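Beta-glucoside kinase (Listeria monocytogenes, PDB 4HTL) catalyses the ATP-dependent phosphorylation of cellobiose to cellobiose-6'-phosphate as a ROK-family sugar kinase, and may also regulate transcription of the cellobiose-PTS operon. Local coordinates at the interface of chains A and B. Sequence-based numbering; all coordinates share one arbitrary frame. Chains: chain A/B, Beta-glucoside kinase.

Contact 1: the interface of chains A and B. Residues chain A 158-160, 164, 169-170, 173; chain B 227, 230-231, 264.
This is an aromatic, largely apolar patch of a two-fold symmetric interface between two copies of the protein, plausibly that of a biological dimer, where helix 212-236 and the loop residue B:Phe264 of one subunit pack against loops and the short 3-10 helices 156-158 and 169-172 of the other and join the two copies of the deposited assembly. B:Tyr230 buries more surface (82 Å²) than any other residue of the patch. Its CG lies anti to the backbone N (chi1 -173°), which swings the ring off the helix and in among A:Tyr158, A:Phe160, A:Pro169 and A:Thr173. A:Phe160 stacks on one face of the tyrosine ring with centroids 4.5 Å apart and planes inclined by 28°. The stack is offset: CZ of A:Phe160 lies toward the rim of the tyrosine ring, and CE2 approaches CD2 of B:Tyr230 at 3.3 Å. A:Pro164 CG, from its own chain, lies over the centre of the A:Phe160 ring, so the phenyl group is held flat between proline and tyrosine. At its rim, CD2 of A:Phe160 meets the methyl CG2 of B:Thr227 at 3.5 Å. The phenol oxygen OH of B:Tyr230 reaches the edge of A:Tyr158, lying in that ring's plane 3.5 Å from CD2, while A:Pro169 CB packs beside the phenol end. B:Phe264 meets A:Pro164 edge to tip, CE1 to CG at 3.7 Å. Polar fixation comes from B:Asn231, whose CG stands beside its backbone N (chi1 -75°). The amide oxygen OD1 of B:Asn231 accepts A:Phe160 N at 3.0 Å, in the amide plane on a lone pair and nearly straight. From the same amide, ND2 bonds water 1, which also bonds A:Phe160 O. The site thereby fixes the loop after 3-10 helix 156-158, which by family resemblance probably lies near the sugar site, against the partner subunit.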
loop_
_atom_site.group_PDB
_atom_site.type_symbol
_atom_site.label_atom_id
_atom_site.label_comp_id
_atom_site.label_asym_id
_atom_site.label_seq_id
_atom_site.Cartn_x
_atom_site.Cartn_y
_atom_site.Cartn_z
ATOM N N TYR A 158 8.057 1.330 -7.997
ATOM C CA TYR A 158 8.206 -0.106 -8.277
ATOM C C TYR A 158 6.870 -0.797 -8.565
ATOM O O TYR A 158 6.854 -1.993 -8.876
ATOM C CB TYR A 158 8.924 -0.806 -7.124
ATOM C CG TYR A 158 10.416 -0.597 -7.110
ATOM C CD1 TYR A 158 10.990 0.590 -6.671
ATOM C CD2 TYR A 158 11.259 -1.586 -7.593
ATOM C CE1 TYR A 158 12.366 0.746 -6.688
ATOM C CE2 TYR A 158 12.626 -1.429 -7.598
ATOM C CZ TYR A 158 13.169 -0.259 -7.152
ATOM O OH TYR A 158 14.549 -0.118 -7.145
HETATM N N MSE A 159 5.750 -0.068 -8.548
HETATM C CA MSE A 159 4.506 -0.715 -8.954
HETATM C C MSE A 159 4.583 -1.041 -10.446
HETATM O O MSE A 159 5.085 -0.261 -11.269
HETATM C CB MSE A 159 3.284 0.162 -8.746
HETATM C CG MSE A 159 2.910 0.461 -7.261
HETATM SE SE MSE A 159 1.287 1.397 -7.069
HETATM C CE MSE A 159 1.929 3.141 -7.420
ATOM N N PHE A 160 4.094 -2.216 -10.779
ATOM C CA PHE A 160 3.983 -2.616 -12.190
ATOM C C PHE A 160 2.926 -1.781 -12.894
ATOM O O PHE A 160 1.764 -1.701 -12.481
ATOM C CB PHE A 160 3.682 -4.131 -12.285
ATOM C CG PHE A 160 4.873 -5.023 -11.986
ATOM C CD1 PHE A 160 5.994 -4.960 -12.745
ATOM C CD2 PHE A 160 4.848 -5.917 -10.951
ATOM C CE1 PHE A 160 7.109 -5.743 -12.482
ATOM C CE2 PHE A 160 5.903 -6.734 -10.704
ATOM C CZ PHE A 160 7.050 -6.636 -11.450
ATOM N N PRO A 164 4.396 -8.051 -16.136
ATOM C CA PRO A 164 5.855 -8.088 -16.303
ATOM C C PRO A 164 6.220 -9.108 -17.372
ATOM O O PRO A 164 5.612 -10.167 -17.439
ATOM C CB PRO A 164 6.378 -8.561 -14.944
ATOM C CG PRO A 164 5.218 -8.818 -14.128
ATOM C CD PRO A 164 3.992 -8.297 -14.747
ATOM N N PRO A 169 12.513 -7.016 -13.907
ATOM C CA PRO A 169 11.193 -6.521 -13.559
ATOM C C PRO A 169 11.065 -5.008 -13.554
ATOM O O PRO A 169 9.984 -4.495 -13.882
ATOM C CB PRO A 169 10.930 -7.113 -12.173
ATOM C CG PRO A 169 12.213 -7.693 -11.735
ATOM C CD PRO A 169 13.015 -7.995 -12.931
ATOM N N GLY A 170 12.142 -4.307 -13.233
ATOM C CA GLY A 170 12.122 -2.858 -13.166
ATOM C C GLY A 170 11.646 -2.230 -14.453
ATOM O O GLY A 170 11.035 -1.149 -14.426
ATOM N N THR A 173 7.930 -1.358 -14.501
ATOM C CA THR A 173 7.501 -0.534 -13.356
ATOM C C THR A 173 7.416 0.938 -13.715
ATOM O O THR A 173 8.056 1.403 -14.669
ATOM C CB THR A 173 8.398 -0.732 -12.121
ATOM O OG1 THR A 173 9.684 -0.124 -12.340
ATOM C CG2 THR A 173 8.519 -2.177 -11.763
ATOM N N THR B 227 3.107 -10.592 -9.332
ATOM C CA THR B 227 2.915 -9.199 -9.684
ATOM C C THR B 227 2.354 -8.464 -8.453
ATOM O O THR B 227 2.855 -7.415 -8.075
ATOM C CB THR B 227 2.008 -9.065 -10.913
ATOM O OG1 THR B 227 2.613 -9.788 -12.004
ATOM C CG2 THR B 227 1.746 -7.606 -11.302
ATOM N N TYR B 230 4.989 -8.365 -5.488
ATOM C CA TYR B 230 6.063 -7.373 -5.767
ATOM C C TYR B 230 5.542 -5.983 -5.457
ATOM O O TYR B 230 6.153 -5.226 -4.715
ATOM C CB TYR B 230 6.456 -7.505 -7.207
ATOM C CG TYR B 230 7.649 -6.712 -7.698
ATOM C CD1 TYR B 230 8.918 -7.282 -7.757
ATOM C CD2 TYR B 230 7.521 -5.411 -8.121
ATOM C CE1 TYR B 230 9.990 -6.594 -8.282
ATOM C CE2 TYR B 230 8.598 -4.717 -8.622
ATOM C CZ TYR B 230 9.831 -5.325 -8.716
ATOM O OH TYR B 230 10.885 -4.630 -9.227
ATOM N N ASN B 231 4.328 -5.680 -5.929
ATOM C CA ASN B 231 3.754 -4.386 -5.619
ATOM C C ASN B 231 3.657 -4.178 -4.095
ATOM O O ASN B 231 3.983 -3.097 -3.564
ATOM C CB ASN B 231 2.334 -4.240 -6.172
ATOM C CG ASN B 231 2.271 -4.004 -7.693
ATOM O OD1 ASN B 231 3.248 -3.610 -8.313
ATOM N ND2 ASN B 231 1.045 -4.152 -8.251
ATOM N N PHE B 264 11.646 -12.262 -9.615
ATOM C CA PHE B 264 11.071 -10.989 -9.136
ATOM C C PHE B 264 11.830 -10.423 -7.975
ATOM O O PHE B 264 12.232 -9.226 -8.002
ATOM C CB PHE B 264 9.566 -11.145 -8.828
ATOM C CG PHE B 264 8.756 -11.448 -10.049
ATOM C CD1 PHE B 264 8.235 -10.428 -10.802
ATOM C CD2 PHE B 264 8.498 -12.764 -10.444
ATOM C CE1 PHE B 264 7.506 -10.687 -11.947
ATOM C CE2 PHE B 264 7.770 -13.017 -11.583
ATOM C CZ PHE B 264 7.277 -11.980 -12.338
HETATM O O HOH W 1 0.088 -3.048 -10.783
#

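Contact 2: the interface of chains A and B. Residues chain A 139, 146-154; chain B 125, 141, 234-237, 239.
The carboxylate of B:Asp237, just beyond helix 212-236, is received by the backbone of the partner's glycine-containing loop 148-154 in this ROK-family kinase. B:Asp237 OD2 accepts two backbone N-H groups, from A:Arg150 N at 2.7 Å and from A:Arg152 N at 2.9 Å, both arriving from above the carboxylate plane. B:Asp237 OD1 takes the side chain of A:Arg152 in a salt bridge, with NE at 2.9 Å and NH2 at 3.1 Å. It lies almost in the guanidinium plane, although the guanidinium and carboxylate planes are 62° apart. Two backbone and two side-chain N-H groups, with water 2 besides, meet the acid, which would be expected to favour its charged form. A:Arg152 bends at chi3 (-67°) to turn NE toward the acid, its CB meets the carboxylate carbon, and CD of A:Arg150 lies over one guanidinium face. B:Asp237 places its CG anti to the backbone N (chi1 -179°), extending the carboxylate into the loop. The carbonyl O of B:Asp237 accepts A:Gly149 N at 2.9 Å, nearly along the C=O axis. Farther along, A:Gly154 N donates to B:Leu235 O at 2.9 Å from above the carbonyl plane, in the last turn of the helix. Waters extend the grip: water 2 bridges A:Arg150 NH1 and B:Asp237 OD1, water 4 joins A:Arg152 O to B:Tyr234 O, and water 3 links A:Gly148 N with B:Asp125 OD2, 2.7 Å from that oxygen. Outside this shell, B:Thr239 OG1 donates to B:Asp125 O, while its methyl CG2 packs against A:Gly149 CA. A:Val146 CG1 rests loosely on B:Ser141 CB.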
loop_
_atom_site.group_PDB
_atom_site.type_symbol
_atom_site.label_atom_id
_atom_site.label_comp_id
_atom_site.label_asym_id
_atom_site.label_seq_id
_atom_site.Cartn_x
_atom_site.Cartn_y
_atom_site.Cartn_z
ATOM N N ILE A 139 3.853 7.626 2.605
ATOM C CA ILE A 139 2.592 7.086 3.129
ATOM C C ILE A 139 2.336 7.618 4.537
ATOM O O ILE A 139 3.158 7.427 5.433
ATOM C CB ILE A 139 2.652 5.547 3.262
ATOM C CG1 ILE A 139 2.976 4.895 1.914
ATOM C CG2 ILE A 139 1.348 4.972 3.861
ATOM C CD1 ILE A 139 3.618 3.517 2.025
ATOM N N VAL A 146 4.290 5.775 7.527
ATOM C CA VAL A 146 4.545 4.357 7.396
ATOM C C VAL A 146 5.917 4.219 6.751
ATOM O O VAL A 146 6.098 4.471 5.582
ATOM C CB VAL A 146 3.467 3.640 6.564
ATOM C CG1 VAL A 146 3.886 2.184 6.306
ATOM C CG2 VAL A 146 2.075 3.767 7.206
ATOM N N ARG A 147 6.887 3.780 7.531
ATOM C CA ARG A 147 8.276 3.645 7.042
ATOM C C ARG A 147 8.599 2.233 6.583
ATOM O O ARG A 147 9.528 2.046 5.839
ATOM C CB ARG A 147 9.262 4.056 8.113
ATOM C CG ARG A 147 9.109 5.488 8.571
ATOM C CD ARG A 147 10.167 5.844 9.580
ATOM N NE ARG A 147 9.954 7.128 10.208
ATOM C CZ ARG A 147 9.074 7.337 11.182
ATOM N NH1 ARG A 147 8.312 6.340 11.631
ATOM N NH2 ARG A 147 8.962 8.523 11.712
ATOM N N GLY A 148 7.839 1.255 7.107
ATOM C CA GLY A 148 8.010 -0.144 6.852
ATOM C C GLY A 148 8.941 -0.861 7.839
ATOM O O GLY A 148 9.614 -0.243 8.661
ATOM N N GLY A 149 8.956 -2.190 7.767
ATOM C CA GLY A 149 9.744 -3.004 8.681
ATOM C C GLY A 149 11.275 -2.786 8.597
ATOM O O GLY A 149 12.007 -3.030 9.578
ATOM N N ARG A 150 11.739 -2.371 7.422
ATOM C CA ARG A 150 13.134 -2.068 7.195
ATOM C C ARG A 150 13.317 -0.671 6.625
ATOM O O ARG A 150 14.356 -0.371 6.032
ATOM C CB ARG A 150 13.795 -3.143 6.325
ATOM C CG ARG A 150 13.849 -4.549 6.924
ATOM C CD ARG A 150 14.430 -5.511 5.874
ATOM N NE ARG A 150 14.767 -6.817 6.413
ATOM C CZ ARG A 150 13.883 -7.802 6.627
ATOM N NH1 ARG A 150 12.587 -7.672 6.330
ATOM N NH2 ARG A 150 14.295 -8.940 7.130
ATOM N N PHE A 151 12.326 0.208 6.876
ATOM C CA PHE A 151 12.435 1.620 6.515
ATOM C C PHE A 151 12.455 1.816 5.007
ATOM O O PHE A 151 13.007 2.820 4.500
ATOM C CB PHE A 151 13.666 2.249 7.183
ATOM C CG PHE A 151 13.757 1.904 8.624
ATOM C CD1 PHE A 151 12.814 2.397 9.504
ATOM C CD2 PHE A 151 14.714 1.020 9.092
ATOM C CE1 PHE A 151 12.844 2.060 10.836
ATOM C CE2 PHE A 151 14.725 0.665 10.424
ATOM C CZ PHE A 151 13.779 1.171 11.286
ATOM N N ARG A 152 11.831 0.881 4.308
ATOM C CA ARG A 152 11.796 0.891 2.860
ATOM C C ARG A 152 10.453 1.303 2.248
ATOM O O ARG A 152 10.355 1.414 1.002
ATOM C CB ARG A 152 12.213 -0.465 2.294
ATOM C CG ARG A 152 13.540 -0.978 2.823
ATOM C CD ARG A 152 14.050 -2.231 2.202
ATOM N NE ARG A 152 13.193 -3.349 2.537
ATOM C CZ ARG A 152 13.527 -4.627 2.406
ATOM N NH1 ARG A 152 14.726 -4.986 1.985
ATOM N NH2 ARG A 152 12.646 -5.549 2.737
ATOM N N ALA A 153 9.422 1.436 3.065
ATOM C CA ALA A 153 8.052 1.621 2.541
ATOM C C ALA A 153 7.937 2.875 1.677
ATOM O O ALA A 153 8.713 3.830 1.816
ATOM C CB ALA A 153 7.043 1.658 3.665
ATOM N N GLY A 154 7.005 2.849 0.741
ATOM C CA GLY A 154 6.710 3.992 -0.090
ATOM C C GLY A 154 7.387 4.030 -1.456
ATOM O O GLY A 154 7.445 5.071 -2.102
ATOM N N ASP B 125 4.734 -4.902 11.090
ATOM C CA ASP B 125 4.486 -4.585 9.683
ATOM C C ASP B 125 4.347 -5.891 8.918
ATOM O O ASP B 125 5.340 -6.562 8.635
ATOM C CB ASP B 125 5.659 -3.767 9.095
ATOM C CG ASP B 125 5.766 -2.390 9.679
ATOM O OD1 ASP B 125 6.538 -2.245 10.674
ATOM O OD2 ASP B 125 5.003 -1.493 9.229
ATOM N N SER B 141 0.483 -2.036 9.771
ATOM C CA SER B 141 1.635 -1.117 9.630
ATOM C C SER B 141 1.826 -0.379 10.954
ATOM O O SER B 141 0.869 0.076 11.569
ATOM C CB SER B 141 1.445 -0.118 8.539
ATOM O OG SER B 141 1.310 -0.679 7.255
ATOM N N TYR B 234 7.095 -3.640 -2.215
ATOM C CA TYR B 234 7.707 -2.312 -2.427
ATOM C C TYR B 234 6.883 -1.189 -1.769
ATOM O O TYR B 234 7.420 -0.223 -1.271
ATOM C CB TYR B 234 7.991 -2.079 -3.932
ATOM C CG TYR B 234 9.253 -2.843 -4.321
ATOM C CD1 TYR B 234 9.204 -4.097 -4.858
ATOM C CD2 TYR B 234 10.487 -2.272 -4.164
ATOM C CE1 TYR B 234 10.357 -4.788 -5.173
ATOM C CE2 TYR B 234 11.640 -2.944 -4.441
ATOM C CZ TYR B 234 11.577 -4.200 -4.993
ATOM O OH TYR B 234 12.723 -4.924 -5.242
ATOM N N LEU B 235 5.558 -1.331 -1.761
ATOM C CA LEU B 235 4.735 -0.320 -1.201
ATOM C C LEU B 235 4.806 -0.297 0.340
ATOM O O LEU B 235 5.022 0.759 0.936
ATOM C CB LEU B 235 3.287 -0.435 -1.679
ATOM C CG LEU B 235 3.006 -0.177 -3.186
ATOM C CD1 LEU B 235 1.530 -0.386 -3.524
ATOM C CD2 LEU B 235 3.482 1.172 -3.530
ATOM N N PHE B 236 4.561 -1.448 0.973
ATOM C CA PHE B 236 4.390 -1.504 2.392
ATOM C C PHE B 236 5.667 -1.876 3.161
ATOM O O PHE B 236 5.757 -1.635 4.376
ATOM C CB PHE B 236 3.316 -2.579 2.747
ATOM C CG PHE B 236 1.908 -2.178 2.363
ATOM C CD1 PHE B 236 1.187 -1.311 3.172
ATOM C CD2 PHE B 236 1.377 -2.564 1.160
ATOM C CE1 PHE B 236 -0.097 -0.890 2.817
ATOM C CE2 PHE B 236 0.076 -2.172 0.804
ATOM C CZ PHE B 236 -0.644 -1.297 1.608
ATOM N N ASP B 237 6.590 -2.546 2.506
ATOM C CA ASP B 237 7.804 -3.068 3.161
ATOM C C ASP B 237 7.435 -3.858 4.410
ATOM O O ASP B 237 7.962 -3.625 5.495
ATOM C CB ASP B 237 8.799 -1.926 3.443
ATOM C CG ASP B 237 10.106 -2.390 4.115
ATOM O OD1 ASP B 237 10.599 -3.499 3.795
ATOM O OD2 ASP B 237 10.610 -1.664 5.019
ATOM N N THR B 239 7.561 -7.209 6.844
ATOM C CA THR B 239 8.502 -8.287 7.086
ATOM C C THR B 239 7.963 -9.646 6.597
ATOM O O THR B 239 8.733 -10.513 6.169
ATOM C CB THR B 239 8.857 -8.357 8.589
ATOM O OG1 THR B 239 7.679 -8.647 9.367
ATOM C CG2 THR B 239 9.551 -7.047 9.020
HETATM O O HOH W 2 10.753 -5.475 5.700
HETATM O O HOH W 3 5.808 1.114 9.150
HETATM O O HOH W 4 9.794 -0.916 -0.112
#

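Contact 1 and contact 2 have C-alpha centres about 16 Å apart and belong to one two-fold interface, so each has a twin with the chains exchanged. Helix 212-236 of chain B runs between them, giving a turn of its C-terminal half to contact 1 and its last turn to contact 2. On chain A, the loop ending at A:Gly154 leads through the 3-10 helix 156-158 into the segment of contact 1. Aromatic packing at one end and a charged, backbone-rich grip at the other therefore hold both flanks of this stretch, which may couple assembly of the probable dimer to the shape of the presumed sugar-binding region.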